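Local coordinates for protein trehalose-6-phosphate phosphatase (Neosartorya fumigata, PDB 5DXO) that is a HAD-clan phosphatase whose Rossmann-like core domain holds a magnesium ion and is linked to a smaller cap domain built on an antiparallel sheet, at residues K20-F25 and Q207-V212; R46-L51 and E75-I80; H89-R94 and T186-G191. All blocks are in the same frame, centred on the assembly; numbering follows the deposited sequence.

Interaction 1: K20-F25 and Q207-V212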
ATOM      1  N   LYS A  20       6.221  21.782   2.450  1.00 33.95           N
ATOM      2  CA  LYS A  20       5.109  20.863   2.190  1.00 34.57           C
ATOM      3  C   LYS A  20       5.415  19.471   2.760  1.00 35.11           C
ATOM      4  O   LYS A  20       6.584  19.081   2.876  1.00 35.30           O
ATOM      5  CB  LYS A  20       4.814  20.780   0.688  1.00 36.56           C
ATOM      6  CG  LYS A  20       4.006  21.978   0.143  1.00 40.34           C
ATOM      7  CD  LYS A  20       2.510  21.859   0.489  1.00 38.85           C
ATOM      8  CE  LYS A  20       1.710  23.100   0.040  1.00 45.19           C
ATOM      9  NZ  LYS A  20       0.257  22.842  -0.106  1.00 39.87           N
ATOM     10  N   ARG A  21       4.376  18.729   3.148  1.00 28.25           N
ATOM     11  CA  ARG A  21       4.615  17.460   3.839  1.00 32.90           C
ATOM     12  C   ARG A  21       3.664  16.395   3.320  1.00 30.32           C
ATOM     13  O   ARG A  21       2.521  16.693   2.984  1.00 28.47           O
ATOM     14  CB  ARG A  21       4.455  17.638   5.360  1.00 31.86           C
ATOM     15  CG  ARG A  21       5.278  18.819   5.911  1.00 33.57           C
ATOM     16  CD  ARG A  21       5.108  19.041   7.379  1.00 40.70           C
ATOM     17  NE  ARG A  21       3.820  19.660   7.647  1.00 51.21           N
ATOM     18  CZ  ARG A  21       3.639  20.864   8.179  1.00 36.44           C
ATOM     19  NH1 ARG A  21       4.663  21.619   8.557  1.00 43.99           N
ATOM     20  NH2 ARG A  21       2.411  21.290   8.357  1.00 42.76           N
ATOM     21  N   LEU A  22       4.141  15.159   3.287  1.00 31.24           N
ATOM     22  CA  LEU A  22       3.366  14.045   2.744  1.00 28.87           C
ATOM     23  C   LEU A  22       3.306  12.939   3.783  1.00 25.95           C
ATOM     24  O   LEU A  22       4.334  12.532   4.314  1.00 28.30           O
ATOM     25  CB  LEU A  22       4.010  13.525   1.450  1.00 28.37           C
ATOM     26  CG  LEU A  22       3.514  12.182   0.919  1.00 27.72           C
ATOM     27  CD1 LEU A  22       2.026  12.298   0.534  1.00 29.83           C
ATOM     28  CD2 LEU A  22       4.391  11.734  -0.245  1.00 32.03           C
ATOM     29  N   PHE A  23       2.092  12.468   4.073  1.00 26.18           N
ATOM     30  CA  PHE A  23       1.877  11.398   5.030  1.00 27.32           C
ATOM     31  C   PHE A  23       1.195  10.257   4.321  1.00 27.81           C
ATOM     32  O   PHE A  23       0.155  10.472   3.714  1.00 28.55           O
ATOM     33  CB  PHE A  23       0.981  11.869   6.207  1.00 27.76           C
ATOM     34  CG  PHE A  23       1.617  12.922   7.073  1.00 27.85           C
ATOM     35  CD1 PHE A  23       2.227  12.568   8.258  1.00 29.45           C
ATOM     36  CD2 PHE A  23       1.598  14.256   6.699  1.00 30.64           C
ATOM     37  CE1 PHE A  23       2.815  13.540   9.073  1.00 37.44           C
ATOM     38  CE2 PHE A  23       2.189  15.219   7.492  1.00 32.00           C
ATOM     39  CZ  PHE A  23       2.800  14.853   8.688  1.00 31.80           C
ATOM     40  N   MET A  24       1.753   9.048   4.431  1.00 27.32           N
ATOM     41  CA  MET A  24       1.121   7.858   3.863  1.00 28.88           C
ATOM     42  C   MET A  24       0.929   6.830   4.960  1.00 29.59           C
ATOM     43  O   MET A  24       1.909   6.257   5.448  1.00 30.17           O
ATOM     44  CB  MET A  24       1.973   7.291   2.715  1.00 30.59           C
ATOM     45  CG  MET A  24       2.049   8.225   1.526  1.00 32.00           C
ATOM     46  SD  MET A  24       3.269   7.687   0.290  1.00 44.49           S
ATOM     47  CE  MET A  24       4.780   7.792   1.254  1.00 44.47           C
ATOM     48  N   PHE A  25      -0.322   6.645   5.389  1.00 29.27           N
ATOM     49  CA  PHE A  25      -0.675   5.750   6.491  1.00 28.81           C
ATOM     50  C   PHE A  25      -1.369   4.485   5.987  1.00 29.53           C
ATOM     51  O   PHE A  25      -2.421   4.572   5.375  1.00 29.64           O
ATOM     52  CB  PHE A  25      -1.642   6.421   7.482  1.00 29.47           C
ATOM     53  CG  PHE A  25      -1.086   7.618   8.202  1.00 34.98           C
ATOM     54  CD1 PHE A  25       0.102   7.550   8.894  1.00 39.60           C
ATOM     55  CD2 PHE A  25      -1.790   8.808   8.226  1.00 35.18           C
ATOM     56  CE1 PHE A  25       0.590   8.682   9.584  1.00 44.93           C
ATOM     57  CE2 PHE A  25      -1.305   9.920   8.921  1.00 32.98           C
ATOM     58  CZ  PHE A  25      -0.124   9.859   9.585  1.00 32.70           C
ATOM     59  N   GLN A 207       9.588  21.335  -5.970  1.00 48.56           N
ATOM     60  CA  GLN A 207       8.201  21.083  -5.621  1.00 49.32           C
ATOM     61  C   GLN A 207       7.999  19.758  -4.860  1.00 46.07           C
ATOM     62  O   GLN A 207       6.903  19.465  -4.404  1.00 41.75           O
ATOM     63  CB  GLN A 207       7.361  21.110  -6.898  1.00 51.52           C
ATOM     64  CG  GLN A 207       5.971  21.660  -6.727  1.00 55.11           C
ATOM     65  CD  GLN A 207       5.930  23.051  -6.131  1.00 57.29           C
ATOM     66  OE1 GLN A 207       6.893  23.819  -6.221  1.00 55.73           O
ATOM     67  NE2 GLN A 207       4.803  23.382  -5.509  1.00 62.23           N
ATOM     68  N   ALA A 208       9.058  18.968  -4.721  1.00 42.75           N
ATOM     69  CA  ALA A 208       8.979  17.722  -3.959  1.00 44.23           C
ATOM     70  C   ALA A 208       8.773  18.009  -2.454  1.00 38.95           C
ATOM     71  O   ALA A 208       9.354  18.954  -1.914  1.00 39.64           O
ATOM     72  CB  ALA A 208      10.243  16.886  -4.191  1.00 42.68           C
ATOM     73  N   PRO A 209       7.919  17.214  -1.777  1.00 39.01           N
ATOM     74  CA  PRO A 209       7.716  17.416  -0.333  1.00 38.63           C
ATOM     75  C   PRO A 209       9.020  17.266   0.438  1.00 39.15           C
ATOM     76  O   PRO A 209       9.830  16.385   0.117  1.00 35.74           O
ATOM     77  CB  PRO A 209       6.726  16.301   0.049  1.00 38.87           C
ATOM     78  CG  PRO A 209       6.933  15.248  -1.019  1.00 37.42           C
ATOM     79  CD  PRO A 209       7.167  16.046  -2.276  1.00 38.19           C
ATOM     80  N   GLU A 210       9.231  18.112   1.440  1.00 32.86           N
ATOM     81  CA  GLU A 210      10.471  18.063   2.193  1.00 36.25           C
ATOM     82  C   GLU A 210      10.312  17.320   3.511  1.00 36.59           C
ATOM     83  O   GLU A 210      11.225  17.290   4.330  1.00 35.06           O
ATOM     84  CB  GLU A 210      10.981  19.482   2.446  1.00 43.89           C
ATOM     85  CG  GLU A 210      11.270  20.270   1.177  1.00 44.55           C
ATOM     86  CD  GLU A 210      11.583  21.730   1.465  1.00 49.91           C
ATOM     87  OE1 GLU A 210      10.805  22.373   2.203  1.00 47.49           O
ATOM     88  OE2 GLU A 210      12.620  22.226   0.969  1.00 58.62           O
ATOM     89  N   PHE A 211       9.150  16.707   3.703  1.00 32.61           N
ATOM     90  CA  PHE A 211       8.912  15.832   4.840  1.00 31.77           C
ATOM     91  C   PHE A 211       8.004  14.723   4.332  1.00 28.40           C
ATOM     92  O   PHE A 211       6.970  15.005   3.745  1.00 30.56           O
ATOM     93  CB  PHE A 211       8.262  16.597   6.003  1.00 33.24           C
ATOM     94  CG  PHE A 211       7.859  15.727   7.181  1.00 31.96           C
ATOM     95  CD1 PHE A 211       8.676  15.618   8.294  1.00 34.86           C
ATOM     96  CD2 PHE A 211       6.645  15.039   7.179  1.00 32.01           C
ATOM     97  CE1 PHE A 211       8.290  14.827   9.391  1.00 35.74           C
ATOM     98  CE2 PHE A 211       6.256  14.250   8.252  1.00 31.04           C
ATOM     99  CZ  PHE A 211       7.067  14.145   9.366  1.00 35.52           C
ATOM    100  N   VAL A 212       8.416  13.474   4.510  1.00 29.05           N
ATOM    101  CA  VAL A 212       7.558  12.340   4.160  1.00 29.71           C
ATOM    102  C   VAL A 212       7.552  11.345   5.307  1.00 29.59           C
ATOM    103  O   VAL A 212       8.603  10.890   5.715  1.00 32.03           O
ATOM    104  CB  VAL A 212       8.039  11.612   2.859  1.00 32.33           C
ATOM    105  CG1 VAL A 212       7.075  10.417   2.495  1.00 32.81           C
ATOM    106  CG2 VAL A 212       8.166  12.569   1.730  1.00 33.56           C
TER
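In the parallel part of the mixed HAD core sheet, strands 21-26 and 211-216 are neighbours, and L22 pairs with V212 near the start of the latter. Two backbone bonds join the segments. L22 N donates to F211 O at 2.9 Å and 159°, whereas E210 N reaches K20 O by a longer bond of 3.2 Å. R21, F23 and F211 share one face. There CZ of F23 comes within 3.5 Å of F211 CE2, the two rings meeting obliquely with planes 46° apart, and the stem of R21 crosses F211 at a slant, CG meeting CB of F211, before its guanidinium turns off to D57 and N60. The other face carries L22, M24 and V212. L22 and V212 lie side by side and point the same way, while L22 CB rests 4.1 Å from P209 CB. Farther on, a bend in the M24 chain at chi3 (-63°) brings its CE to 3.7 Å from V212 CG1. Helix 190-199 covers this face with A194, L197 and V198. With both cross-segment hydrogen bonds spent on the backbone, the side chains add shape rather than polar bonds, and R21 has its charge met by D57 outside the pair.

Interaction 2: R46-L51 and E75-I80; sequences RVLRTL and EWMGHI
W76 meets L48 through its backbone carbonyl, not its indole: CD2 of L48 lies 3.3 Å from W76 O. A turn at chi2 (-86°) carries the M77 thioether toward the helix, where SD sits 4.3 Å from L48 CD2 and 4.2 Å from L51 CD1, the sulfur shared by two leucines one helical turn apart. Both M77 and L51 also rest on I64 of strand 60-65. This is the logic of consecutive beta-alpha-beta crossovers in a Rossmann-like core: helix 45-56 leads into strand 60-65, helix 70-76 follows it, and over that strand helix 45-56 meets the end of helix 70-76 and the turn after it. That turn, type I from M77 to I80, is closed by I80 N donating to M77 O. Within it H79 has its ring set between the backbone N and the carbonyl carbon (chi1 62°), folded back so that NE2 makes a weak bond to W76 O. L48 CD1 approaches the edge of that imidazole, 4.0 Å from NE2 and near the ring plane, and CG1 of I80 lies over the rim of one face. I80 then extends its own chain to the helix backbone, placing CD1 3.5 Å from L48 O.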
ATOM      1  N   ARG A  46     -10.798   9.245  18.567  1.00 47.21           N
ATOM      2  CA  ARG A  46      -9.446   9.773  18.770  1.00 51.68           C
ATOM      3  C   ARG A  46      -8.605   9.680  17.490  1.00 44.70           C
ATOM      4  O   ARG A  46      -7.892  10.620  17.136  1.00 41.93           O
ATOM      5  CB  ARG A  46      -8.748   9.024  19.905  1.00 51.87           C
ATOM      6  CG  ARG A  46      -7.414   9.616  20.340  1.00 53.11           C
ATOM      7  CD  ARG A  46      -6.835   8.795  21.483  1.00 63.56           C
ATOM      8  NE  ARG A  46      -6.864   7.367  21.159  1.00 73.82           N
ATOM      9  CZ  ARG A  46      -7.039   6.383  22.041  1.00 77.37           C
ATOM     10  NH1 ARG A  46      -7.198   6.654  23.332  1.00 79.17           N
ATOM     11  NH2 ARG A  46      -7.055   5.120  21.627  1.00 72.12           N
ATOM     12  N   VAL A  47      -8.679   8.539  16.814  1.00 43.85           N
ATOM     13  CA  VAL A  47      -8.047   8.403  15.499  1.00 41.70           C
ATOM     14  C   VAL A  47      -8.594   9.436  14.490  1.00 42.20           C
ATOM     15  O   VAL A  47      -7.830  10.150  13.845  1.00 37.07           O
ATOM     16  CB  VAL A  47      -8.236   6.984  14.946  1.00 42.01           C
ATOM     17  CG1 VAL A  47      -7.744   6.895  13.509  1.00 38.78           C
ATOM     18  CG2 VAL A  47      -7.483   5.977  15.818  1.00 43.76           C
ATOM     19  N   LEU A  48      -9.914   9.543  14.384  1.00 40.44           N
ATOM     20  CA  LEU A  48     -10.518  10.466  13.423  1.00 39.21           C
ATOM     21  C   LEU A  48     -10.162  11.923  13.719  1.00 43.63           C
ATOM     22  O   LEU A  48      -9.874  12.702  12.805  1.00 39.41           O
ATOM     23  CB  LEU A  48     -12.032  10.290  13.404  1.00 43.57           C
ATOM     24  CG  LEU A  48     -12.532   8.959  12.843  1.00 46.78           C
ATOM     25  CD1 LEU A  48     -14.048   8.819  13.043  1.00 51.22           C
ATOM     26  CD2 LEU A  48     -12.154   8.815  11.369  1.00 46.01           C
ATOM     27  N   ARG A  49     -10.190  12.280  15.000  1.00 43.60           N
ATOM     28  CA  ARG A  49      -9.842  13.618  15.452  1.00 41.83           C
ATOM     29  C   ARG A  49      -8.371  13.939  15.158  1.00 41.17           C
ATOM     30  O   ARG A  49      -8.014  15.057  14.785  1.00 38.61           O
ATOM     31  CB  ARG A  49     -10.114  13.731  16.960  1.00 49.96           C
ATOM     32  CG  ARG A  49     -10.587  15.090  17.448  1.00 58.55           C
ATOM     33  CD  ARG A  49     -11.008  15.029  18.923  1.00 63.56           C
ATOM     34  NE  ARG A  49      -9.962  14.466  19.780  1.00 66.14           N
ATOM     35  CZ  ARG A  49     -10.162  13.490  20.664  1.00 64.83           C
ATOM     36  NH1 ARG A  49     -11.375  12.970  20.819  1.00 60.80           N
ATOM     37  NH2 ARG A  49      -9.151  13.036  21.397  1.00 66.10           N
ATOM     38  N   THR A  50      -7.512  12.950  15.352  1.00 38.88           N
ATOM     39  CA  THR A  50      -6.090  13.136  15.120  1.00 39.59           C
ATOM     40  C   THR A  50      -5.824  13.348  13.632  1.00 37.05           C
ATOM     41  O   THR A  50      -5.078  14.241  13.250  1.00 37.67           O
ATOM     42  CB  THR A  50      -5.285  11.943  15.641  1.00 41.79           C
ATOM     43  OG1 THR A  50      -5.538  11.789  17.042  1.00 44.23           O
ATOM     44  CG2 THR A  50      -3.802  12.176  15.428  1.00 39.01           C
ATOM     45  N   LEU A  51      -6.474  12.546  12.800  1.00 35.79           N
ATOM     46  CA  LEU A  51      -6.339  12.679  11.351  1.00 37.49           C
ATOM     47  C   LEU A  51      -6.958  13.969  10.837  1.00 38.73           C
ATOM     48  O   LEU A  51      -6.390  14.628   9.964  1.00 36.67           O
ATOM     49  CB  LEU A  51      -6.981  11.488  10.642  1.00 36.62           C
ATOM     50  CG  LEU A  51      -6.320  10.122  10.821  1.00 34.49           C
ATOM     51  CD1 LEU A  51      -7.267   9.059  10.300  1.00 38.96           C
ATOM     52  CD2 LEU A  51      -4.980  10.051  10.098  1.00 41.62           C
ATOM     53  N   GLU A  75     -17.478   5.881   4.226  1.00 55.78           N
ATOM     54  CA  GLU A  75     -18.383   6.087   5.346  1.00 57.59           C
ATOM     55  C   GLU A  75     -17.666   6.583   6.595  1.00 58.16           C
ATOM     56  O   GLU A  75     -18.133   7.506   7.263  1.00 60.67           O
ATOM     57  CB  GLU A  75     -19.128   4.786   5.653  1.00 60.53           C
ATOM     58  CG  GLU A  75     -20.071   4.858   6.850  1.00 65.40           C
ATOM     59  CD  GLU A  75     -21.074   3.718   6.863  1.00 71.60           C
ATOM     60  OE1 GLU A  75     -20.988   2.844   5.968  1.00 74.72           O
ATOM     61  OE2 GLU A  75     -21.950   3.696   7.757  1.00 75.06           O
ATOM     62  N   TRP A  76     -16.521   5.983   6.903  1.00 53.82           N
ATOM     63  CA  TRP A  76     -15.840   6.280   8.162  1.00 54.86           C
ATOM     64  C   TRP A  76     -14.711   7.314   8.059  1.00 54.31           C
ATOM     65  O   TRP A  76     -14.318   7.882   9.068  1.00 52.00           O
ATOM     66  CB  TRP A  76     -15.311   4.977   8.760  1.00 54.14           C
ATOM     67  CG  TRP A  76     -16.437   4.103   9.203  1.00 61.26           C
ATOM     68  CD1 TRP A  76     -16.952   3.021   8.546  1.00 60.57           C
ATOM     69  CD2 TRP A  76     -17.227   4.271  10.386  1.00 63.49           C
ATOM     70  NE1 TRP A  76     -18.005   2.493   9.260  1.00 64.59           N
ATOM     71  CE2 TRP A  76     -18.196   3.243  10.391  1.00 66.99           C
ATOM     72  CE3 TRP A  76     -17.205   5.186  11.446  1.00 63.62           C
ATOM     73  CZ2 TRP A  76     -19.134   3.102  11.421  1.00 64.79           C
ATOM     74  CZ3 TRP A  76     -18.142   5.044  12.468  1.00 67.70           C
ATOM     75  CH2 TRP A  76     -19.086   4.008  12.448  1.00 63.87           C
ATOM     76  N   MET A  77     -14.195   7.548   6.852  1.00 51.29           N
ATOM     77  CA  MET A  77     -13.119   8.524   6.629  1.00 52.34           C
ATOM     78  C   MET A  77     -13.560   9.698   5.764  1.00 51.83           C
ATOM     79  O   MET A  77     -13.095  10.827   5.942  1.00 51.85           O
ATOM     80  CB  MET A  77     -11.925   7.861   5.949  1.00 51.38           C
ATOM     81  CG  MET A  77     -11.372   6.671   6.670  1.00 53.84           C
ATOM     82  SD  MET A  77     -10.194   7.160   7.915  1.00 70.53           S
ATOM     83  CE  MET A  77      -9.399   5.599   8.186  1.00 49.15           C
ATOM     84  N   GLY A  78     -14.441   9.403   4.809  1.00 51.84           N
ATOM     85  CA  GLY A  78     -14.810  10.324   3.751  1.00 51.61           C
ATOM     86  C   GLY A  78     -15.423  11.629   4.214  1.00 51.51           C
ATOM     87  O   GLY A  78     -15.441  12.609   3.471  1.00 51.63           O
ATOM     88  N   HIS A  79     -15.919  11.647   5.445  1.00 52.03           N
ATOM     89  CA  HIS A  79     -16.476  12.865   6.029  1.00 50.19           C
ATOM     90  C   HIS A  79     -15.390  13.873   6.425  1.00 51.12           C
ATOM     91  O   HIS A  79     -15.703  14.988   6.840  1.00 52.33           O
ATOM     92  CB  HIS A  79     -17.322  12.524   7.251  1.00 53.20           C
ATOM     93  CG  HIS A  79     -16.547  11.877   8.356  1.00 54.30           C
ATOM     94  ND1 HIS A  79     -16.164  12.555   9.494  1.00 52.04           N
ATOM     95  CD2 HIS A  79     -16.078  10.612   8.495  1.00 54.95           C
ATOM     96  CE1 HIS A  79     -15.493  11.738  10.288  1.00 50.35           C
ATOM     97  NE2 HIS A  79     -15.429  10.554   9.705  1.00 56.30           N
ATOM     98  N   ILE A  80     -14.124  13.462   6.332  1.00 49.08           N
ATOM     99  CA  ILE A  80     -12.986  14.380   6.437  1.00 43.44           C
ATOM    100  C   ILE A  80     -12.455  14.591   5.025  1.00 42.50           C
ATOM    101  O   ILE A  80     -11.567  13.850   4.559  1.00 37.71           O
ATOM    102  CB  ILE A  80     -11.854  13.832   7.346  1.00 42.80           C
ATOM    103  CG1 ILE A  80     -12.371  13.536   8.754  1.00 45.19           C
ATOM    104  CG2 ILE A  80     -10.697  14.811   7.408  1.00 41.71           C
ATOM    105  CD1 ILE A  80     -11.341  12.882   9.651  1.00 44.83           C
TER

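Interaction 3: H89-R94 and T186-G191; sequences HGCFIR and TFVNKG
A first torsion of 64° sets the ring of F187 between its backbone N and carbonyl carbon, while C91 at -68° holds SG beside its own backbone N. This makes a sulfur-aromatic contact, SG meeting the ring at its edge, 4.0 Å from F187 CE1. The same sulfur touches V188 CG2, so it lies against two consecutive residues of the 3-10 segment 186-188. G90 has a positive phi (109°), and having no side chain lets its CA sit close against the F187 carbonyl; its own O lies 3.7 Å from CD1 of that ring. A water fastens the two backbones, donating to G90 O at 2.6 Å and to F187 O at 2.7 Å. In the fold this is a junction: segment 186-191 leads from strand 180-185, the last of the cap sheet in sequence, into helix 190-199 of the core, while segment 89-94 passes through a classic beta bulge at C91 and F92 into core strand 92-94. V188 CA makes a CA-H...O contact of 3.2 Å with H89 O. N189 is the N-cap of helix 190-199, its OD1 taking F192 N and, weakly, G191 N. K190 NZ forms salt bridges with D26 and D221.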
ATOM      1  N   HIS A  89      -6.933  -1.743  -2.200  1.00 36.34           N
ATOM      2  CA  HIS A  89      -5.541  -1.993  -2.556  1.00 38.51           C
ATOM      3  C   HIS A  89      -5.048  -1.154  -3.721  1.00 41.59           C
ATOM      4  O   HIS A  89      -4.079  -1.505  -4.391  1.00 44.03           O
ATOM      5  CB  HIS A  89      -5.329  -3.491  -2.855  1.00 38.50           C
ATOM      6  CG  HIS A  89      -5.487  -4.358  -1.648  1.00 39.27           C
ATOM      7  ND1 HIS A  89      -6.588  -5.167  -1.448  1.00 43.11           N
ATOM      8  CD2 HIS A  89      -4.711  -4.503  -0.551  1.00 41.84           C
ATOM      9  CE1 HIS A  89      -6.470  -5.783  -0.288  1.00 36.75           C
ATOM     10  NE2 HIS A  89      -5.338  -5.401   0.275  1.00 40.19           N
ATOM     11  N   GLY A  90      -5.679  -0.017  -3.950  1.00 34.25           N
ATOM     12  CA  GLY A  90      -5.238   0.825  -5.043  1.00 33.05           C
ATOM     13  C   GLY A  90      -6.172   0.885  -6.234  1.00 37.16           C
ATOM     14  O   GLY A  90      -5.904   1.640  -7.169  1.00 34.50           O
ATOM     15  N   CYS A  91      -7.259   0.111  -6.208  1.00 35.52           N
ATOM     16  CA  CYS A  91      -8.215   0.105  -7.326  1.00 37.49           C
ATOM     17  C   CYS A  91      -9.069   1.382  -7.388  1.00 41.18           C
ATOM     18  O   CYS A  91      -9.500   1.787  -8.467  1.00 38.93           O
ATOM     19  CB  CYS A  91      -9.158  -1.099  -7.244  1.00 42.02           C
ATOM     20  SG  CYS A  91      -8.370  -2.675  -7.529  1.00 60.34           S
ATOM     21  N   PHE A  92      -9.335   1.987  -6.233  1.00 33.70           N
ATOM     22  CA  PHE A  92     -10.102   3.241  -6.187  1.00 35.14           C
ATOM     23  C   PHE A  92      -9.339   4.309  -5.410  1.00 41.34           C
ATOM     24  O   PHE A  92      -8.868   4.038  -4.308  1.00 35.23           O
ATOM     25  CB  PHE A  92     -11.463   3.029  -5.538  1.00 39.61           C
ATOM     26  CG  PHE A  92     -12.328   2.026  -6.247  1.00 41.73           C
ATOM     27  CD1 PHE A  92     -13.063   2.390  -7.365  1.00 46.44           C
ATOM     28  CD2 PHE A  92     -12.410   0.722  -5.787  1.00 43.50           C
ATOM     29  CE1 PHE A  92     -13.862   1.463  -8.013  1.00 49.47           C
ATOM     30  CE2 PHE A  92     -13.210  -0.200  -6.422  1.00 50.23           C
ATOM     31  CZ  PHE A  92     -13.932   0.166  -7.540  1.00 51.52           C
ATOM     32  N   ILE A  93      -9.226   5.510  -5.979  1.00 32.56           N
ATOM     33  CA  ILE A  93      -8.423   6.577  -5.398  1.00 31.69           C
ATOM     34  C   ILE A  93      -9.279   7.845  -5.320  1.00 37.17           C
ATOM     35  O   ILE A  93      -9.980   8.179  -6.280  1.00 35.75           O
ATOM     36  CB  ILE A  93      -7.153   6.861  -6.234  1.00 36.86           C
ATOM     37  CG1 ILE A  93      -6.269   5.612  -6.363  1.00 39.17           C
ATOM     38  CG2 ILE A  93      -6.335   7.998  -5.638  1.00 39.88           C
ATOM     39  CD1 ILE A  93      -5.482   5.297  -5.104  1.00 40.27           C
ATOM     40  N   ARG A  94      -9.241   8.529  -4.179  1.00 32.61           N
ATOM     41  CA  ARG A  94      -9.873   9.853  -4.046  1.00 31.96           C
ATOM     42  C   ARG A  94      -8.822  10.873  -3.609  1.00 35.69           C
ATOM     43  O   ARG A  94      -8.303  10.762  -2.511  1.00 32.60           O
ATOM     44  CB  ARG A  94     -11.023   9.813  -3.026  1.00 37.61           C
ATOM     45  CG  ARG A  94     -11.969  11.043  -3.061  1.00 41.94           C
ATOM     46  CD  ARG A  94     -12.869  11.162  -1.789  1.00 41.78           C
ATOM     47  NE  ARG A  94     -12.111  11.555  -0.589  1.00 53.26           N
ATOM     48  CZ  ARG A  94     -12.647  11.749   0.622  1.00 52.67           C
ATOM     49  NH1 ARG A  94     -13.954  11.583   0.785  1.00 46.05           N
ATOM     50  NH2 ARG A  94     -11.879  12.100   1.677  1.00 38.76           N
ATOM     51  N   THR A 186       0.152  -3.566 -11.771  1.00 38.29           N
ATOM     52  CA  THR A 186       1.148  -2.989 -10.890  1.00 37.21           C
ATOM     53  C   THR A 186       0.522  -1.943  -9.948  1.00 34.37           C
ATOM     54  O   THR A 186       1.082  -1.683  -8.887  1.00 36.23           O
ATOM     55  CB  THR A 186       2.299  -2.340 -11.676  1.00 37.18           C
ATOM     56  OG1 THR A 186       1.764  -1.521 -12.713  1.00 39.63           O
ATOM     57  CG2 THR A 186       3.193  -3.405 -12.282  1.00 41.90           C
ATOM     58  N   PHE A 187      -0.631  -1.370 -10.300  1.00 35.48           N
ATOM     59  CA  PHE A 187      -1.172  -0.259  -9.492  1.00 35.74           C
ATOM     60  C   PHE A 187      -1.742  -0.737  -8.156  1.00 37.29           C
ATOM     61  O   PHE A 187      -2.138   0.070  -7.303  1.00 36.51           O
ATOM     62  CB  PHE A 187      -2.227   0.568 -10.272  1.00 35.88           C
ATOM     63  CG  PHE A 187      -3.496  -0.190 -10.647  1.00 39.38           C
ATOM     64  CD1 PHE A 187      -4.429  -0.565  -9.683  1.00 38.59           C
ATOM     65  CD2 PHE A 187      -3.772  -0.474 -11.974  1.00 43.62           C
ATOM     66  CE1 PHE A 187      -5.581  -1.229 -10.031  1.00 38.49           C
ATOM     67  CE2 PHE A 187      -4.932  -1.142 -12.333  1.00 42.98           C
ATOM     68  CZ  PHE A 187      -5.825  -1.532 -11.367  1.00 41.94           C
ATOM     69  N   VAL A 188      -1.763  -2.052  -7.960  1.00 34.02           N
ATOM     70  CA  VAL A 188      -2.253  -2.642  -6.729  1.00 37.31           C
ATOM     71  C   VAL A 188      -1.102  -2.839  -5.707  1.00 41.26           C
ATOM     72  O   VAL A 188      -1.319  -3.108  -4.516  1.00 43.46           O
ATOM     73  CB  VAL A 188      -3.027  -3.959  -7.082  1.00 43.67           C
ATOM     74  CG1 VAL A 188      -2.839  -5.046  -6.080  1.00 42.19           C
ATOM     75  CG2 VAL A 188      -4.519  -3.635  -7.286  1.00 40.75           C
ATOM     76  N   ASN A 189       0.121  -2.620  -6.158  1.00 35.66           N
ATOM     77  CA  ASN A 189       1.288  -2.749  -5.294  1.00 37.32           C
ATOM     78  C   ASN A 189       1.472  -1.469  -4.463  1.00 34.81           C
ATOM     79  O   ASN A 189       1.516  -0.379  -5.020  1.00 30.50           O
ATOM     80  CB  ASN A 189       2.525  -3.049  -6.154  1.00 38.17           C
ATOM     81  CG  ASN A 189       3.790  -3.213  -5.341  1.00 43.12           C
ATOM     82  OD1 ASN A 189       4.298  -2.259  -4.763  1.00 38.76           O
ATOM     83  ND2 ASN A 189       4.332  -4.429  -5.326  1.00 48.13           N
ATOM     84  N   LYS A 190       1.539  -1.591  -3.137  1.00 33.53           N
ATOM     85  CA  LYS A 190       1.647  -0.407  -2.279  1.00 34.31           C
ATOM     86  C   LYS A 190       2.874   0.453  -2.587  1.00 34.45           C
ATOM     87  O   LYS A 190       2.842   1.668  -2.381  1.00 31.04           O
ATOM     88  CB  LYS A 190       1.663  -0.816  -0.809  1.00 34.92           C
ATOM     89  CG  LYS A 190       0.353  -0.560  -0.095  1.00 42.30           C
ATOM     90  CD  LYS A 190       0.485  -0.785   1.416  1.00 44.84           C
ATOM     91  CE  LYS A 190      -0.854  -0.621   2.133  1.00 45.29           C
ATOM     92  NZ  LYS A 190      -0.826  -1.194   3.521  1.00 47.46           N
ATOM     93  N   GLY A 191       3.951  -0.163  -3.085  1.00 33.31           N
ATOM     94  CA  GLY A 191       5.130   0.595  -3.500  1.00 34.11           C
ATOM     95  C   GLY A 191       4.885   1.439  -4.749  1.00 35.23           C
ATOM     96  O   GLY A 191       5.420   2.543  -4.910  1.00 30.66           O
TER
HETATM   97  O   HOH W   1      -3.413   2.477  -7.230  1.00 36.67           O

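How the interactions relate
Along the chain, the loop closed by interaction 1 encloses both others, and interaction 2 closes before interaction 3 opens. Their centres lie about 19 to 21 Å apart, yet interaction 2 touches each of the others. F25 CE2 packs 3.9 Å from L51 CD2, and G78 O lies 3.2 Å from R94 NH1, probably a hydrogen bond. Interactions 1 and 3 do not touch, their nearest atoms about 6 Å apart, although helix 190-199, which begins in interaction 3, is followed by strand 211-216 of interaction 1. The side chains of H89, M77 and M24 stand about 9, 11 and 12 Å from the bound magnesium ion, whose site probably includes D26 and D28 of the HAD motif.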